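Local coordinates for inorganic pyrophosphatase (Helicobacter pylori, PDB 2BQY) that catalyses the magnesium-dependent hydrolysis of inorganic pyrophosphate to two phosphate ions and works as a homohexamer, at the interface of chains A and B. Numbering follows the deposited sequence. Chains: chain A/B, Inorganic pyrophosphatase.

The interface of chains A and B. Residues chain A 27, 40, 43; chain B 76, 78, 82, 84, 113.
In A:Val40, CG1 stands trans to the backbone N (chi1 179°), which sets this methyl against the CD1–CE1 rim of B:Phe78 and turns CG2 toward B:Val84. For B:Phe78, chi1 of -61° carries the ring toward chain A, and chi2 of -58° turns its CD1–CE1 edge to the valines. Farther along the patch, A:Val43 enters between B:Val76 and B:Asp113.

A:Val40 crosses B:Phe78 at about a right angle. Its methyls sit above one face, displaced past the CD1–CE1 rim rather than over the ring centre. CG1 of A:Val40 comes to 3.7 Å from B:Phe78 CE1. The other methyl, CG2, turns toward strand 82-96 of chain B. There it packs 3.9 Å from B:Val84 CB, and the two valine side chains run alongside each other. The same CG2 lies in van der Waals contact with the hydroxyl oxygen OG of B:Ser82.

A:Val43 uses both branches. Its CG2 packs against B:Val76 CG2, and the two side chains meet tip to tip. CG2 also approaches the edge of the B:Phe78 ring near CE1. On its other flank it lies 3.7 Å from B:Asp113 CB. The side chain of B:Asp113 slants past the valine, and its carboxylate carbon CG and oxygen OD2 each lie 3.9 Å from A:Val43 CG2.

A:Ile27, on strand 27-32, adds its CD1 tip, which meets B:Val76 CG2 at 3.8 Å. Within chain B, B:Val76 CG2 packs 3.8 Å from B:Phe78 CE1. It sits on the face opposite A:Val40, past the CE1 rim, where it probably helps hold the ring in place.

The patch is mainly aliphatic and aromatic packing and hides 174 Å² in all. It is part of a contact between subunits of the hexamer, and may help hold them together. The second branch of A:Val43 adds to it, with CG1 3.9 Å from B:Val76 CG1.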
ATOM      1  N   ILE A  27       0.735   8.862  11.331  1.00 40.95           N
ATOM      2  CA  ILE A  27      -0.401   9.264  12.140  1.00 39.48           C
ATOM      3  C   ILE A  27      -0.227   8.710  13.545  1.00 40.36           C
ATOM      4  O   ILE A  27      -0.181   7.501  13.752  1.00 40.00           O
ATOM      5  CB  ILE A  27      -1.729   8.728  11.557  1.00 41.09           C
ATOM      6  CG1 ILE A  27      -1.936   9.269  10.140  1.00 38.96           C
ATOM      7  CG2 ILE A  27      -2.894   9.101  12.476  1.00 35.71           C
ATOM      8  CD1 ILE A  27      -3.089   8.613   9.409  1.00 44.13           C
ATOM      9  N   VAL A  40      -7.101  10.244  17.599  1.00 40.60           N
ATOM     10  CA  VAL A  40      -6.142  10.759  16.641  1.00 41.35           C
ATOM     11  C   VAL A  40      -5.440  11.932  17.308  1.00 41.59           C
ATOM     12  O   VAL A  40      -5.946  13.027  17.326  1.00 43.56           O
ATOM     13  CB  VAL A  40      -6.840  11.249  15.361  1.00 41.14           C
ATOM     14  CG1 VAL A  40      -5.803  11.804  14.394  1.00 38.65           C
ATOM     15  CG2 VAL A  40      -7.618  10.107  14.719  1.00 40.57           C
ATOM     16  N   VAL A  43      -0.871  14.279  13.250  1.00 39.03           N
ATOM     17  CA  VAL A  43      -0.267  13.814  12.011  1.00 39.01           C
ATOM     18  C   VAL A  43       1.083  14.509  11.973  1.00 39.86           C
ATOM     19  O   VAL A  43       1.145  15.729  12.070  1.00 38.60           O
ATOM     20  CB  VAL A  43      -1.095  14.239  10.766  1.00 39.62           C
ATOM     21  CG1 VAL A  43      -0.458  13.696   9.517  1.00 38.03           C
ATOM     22  CG2 VAL A  43      -2.513  13.749  10.882  1.00 39.16           C
TER
ATOM     23  N   VAL B  76      -4.075  12.631   4.806  1.00 41.01           N
ATOM     24  CA  VAL B  76      -3.937  11.263   5.273  1.00 39.41           C
ATOM     25  C   VAL B  76      -5.274  10.597   5.549  1.00 38.27           C
ATOM     26  O   VAL B  76      -6.285  11.253   5.750  1.00 34.06           O
ATOM     27  CB  VAL B  76      -3.066  11.196   6.564  1.00 42.84           C
ATOM     28  CG1 VAL B  76      -1.676  11.788   6.296  1.00 39.71           C
ATOM     29  CG2 VAL B  76      -3.762  11.933   7.717  1.00 41.95           C
ATOM     30  N   PHE B  78      -7.486   8.291   8.006  1.00 39.30           N
ATOM     31  CA  PHE B  78      -7.585   7.873   9.390  1.00 40.05           C
ATOM     32  C   PHE B  78      -8.202   6.488   9.466  1.00 39.52           C
ATOM     33  O   PHE B  78      -9.085   6.149   8.677  1.00 38.62           O
ATOM     34  CB  PHE B  78      -8.434   8.881  10.188  1.00 40.63           C
ATOM     35  CG  PHE B  78      -7.861  10.276  10.220  1.00 41.95           C
ATOM     36  CD1 PHE B  78      -6.585  10.511  10.720  1.00 40.18           C
ATOM     37  CD2 PHE B  78      -8.585  11.358   9.731  1.00 41.99           C
ATOM     38  CE1 PHE B  78      -6.056  11.792  10.724  1.00 38.43           C
ATOM     39  CE2 PHE B  78      -8.043  12.638   9.742  1.00 39.31           C
ATOM     40  CZ  PHE B  78      -6.783  12.842  10.234  1.00 37.39           C
ATOM     41  N   SER B  82     -11.434   5.028  14.671  1.00 38.83           N
ATOM     42  CA  SER B  82     -10.687   6.051  15.395  1.00 38.41           C
ATOM     43  C   SER B  82     -11.532   7.319  15.503  1.00 39.75           C
ATOM     44  O   SER B  82     -12.488   7.511  14.758  1.00 40.89           O
ATOM     45  CB  SER B  82      -9.364   6.362  14.677  1.00 38.08           C
ATOM     46  OG  SER B  82      -9.567   7.070  13.474  1.00 36.17           O
ATOM     47  N   VAL B  84     -11.488  11.630  15.766  1.00 43.32           N
ATOM     48  CA  VAL B  84     -10.670  12.802  15.466  1.00 42.23           C
ATOM     49  C   VAL B  84     -11.378  14.117  15.774  1.00 42.50           C
ATOM     50  O   VAL B  84     -12.514  14.332  15.341  1.00 42.54           O
ATOM     51  CB  VAL B  84     -10.251  12.820  13.965  1.00 43.81           C
ATOM     52  CG1 VAL B  84     -11.492  12.817  13.078  1.00 40.79           C
ATOM     53  CG2 VAL B  84      -9.396  14.049  13.669  1.00 40.91           C
ATOM     54  N   ASP B 113      -3.536  18.328  13.026  1.00 44.01           N
ATOM     55  CA  ASP B 113      -2.980  18.408  11.677  1.00 44.90           C
ATOM     56  C   ASP B 113      -3.316  19.762  11.056  1.00 45.15           C
ATOM     57  O   ASP B 113      -4.458  20.023  10.689  1.00 48.11           O
ATOM     58  CB  ASP B 113      -3.550  17.265  10.830  1.00 45.23           C
ATOM     59  CG  ASP B 113      -3.077  17.299   9.388  1.00 43.23           C
ATOM     60  OD1 ASP B 113      -2.058  17.976   9.110  1.00 42.69           O
ATOM     61  OD2 ASP B 113      -3.735  16.634   8.549  1.00 44.00           O
TER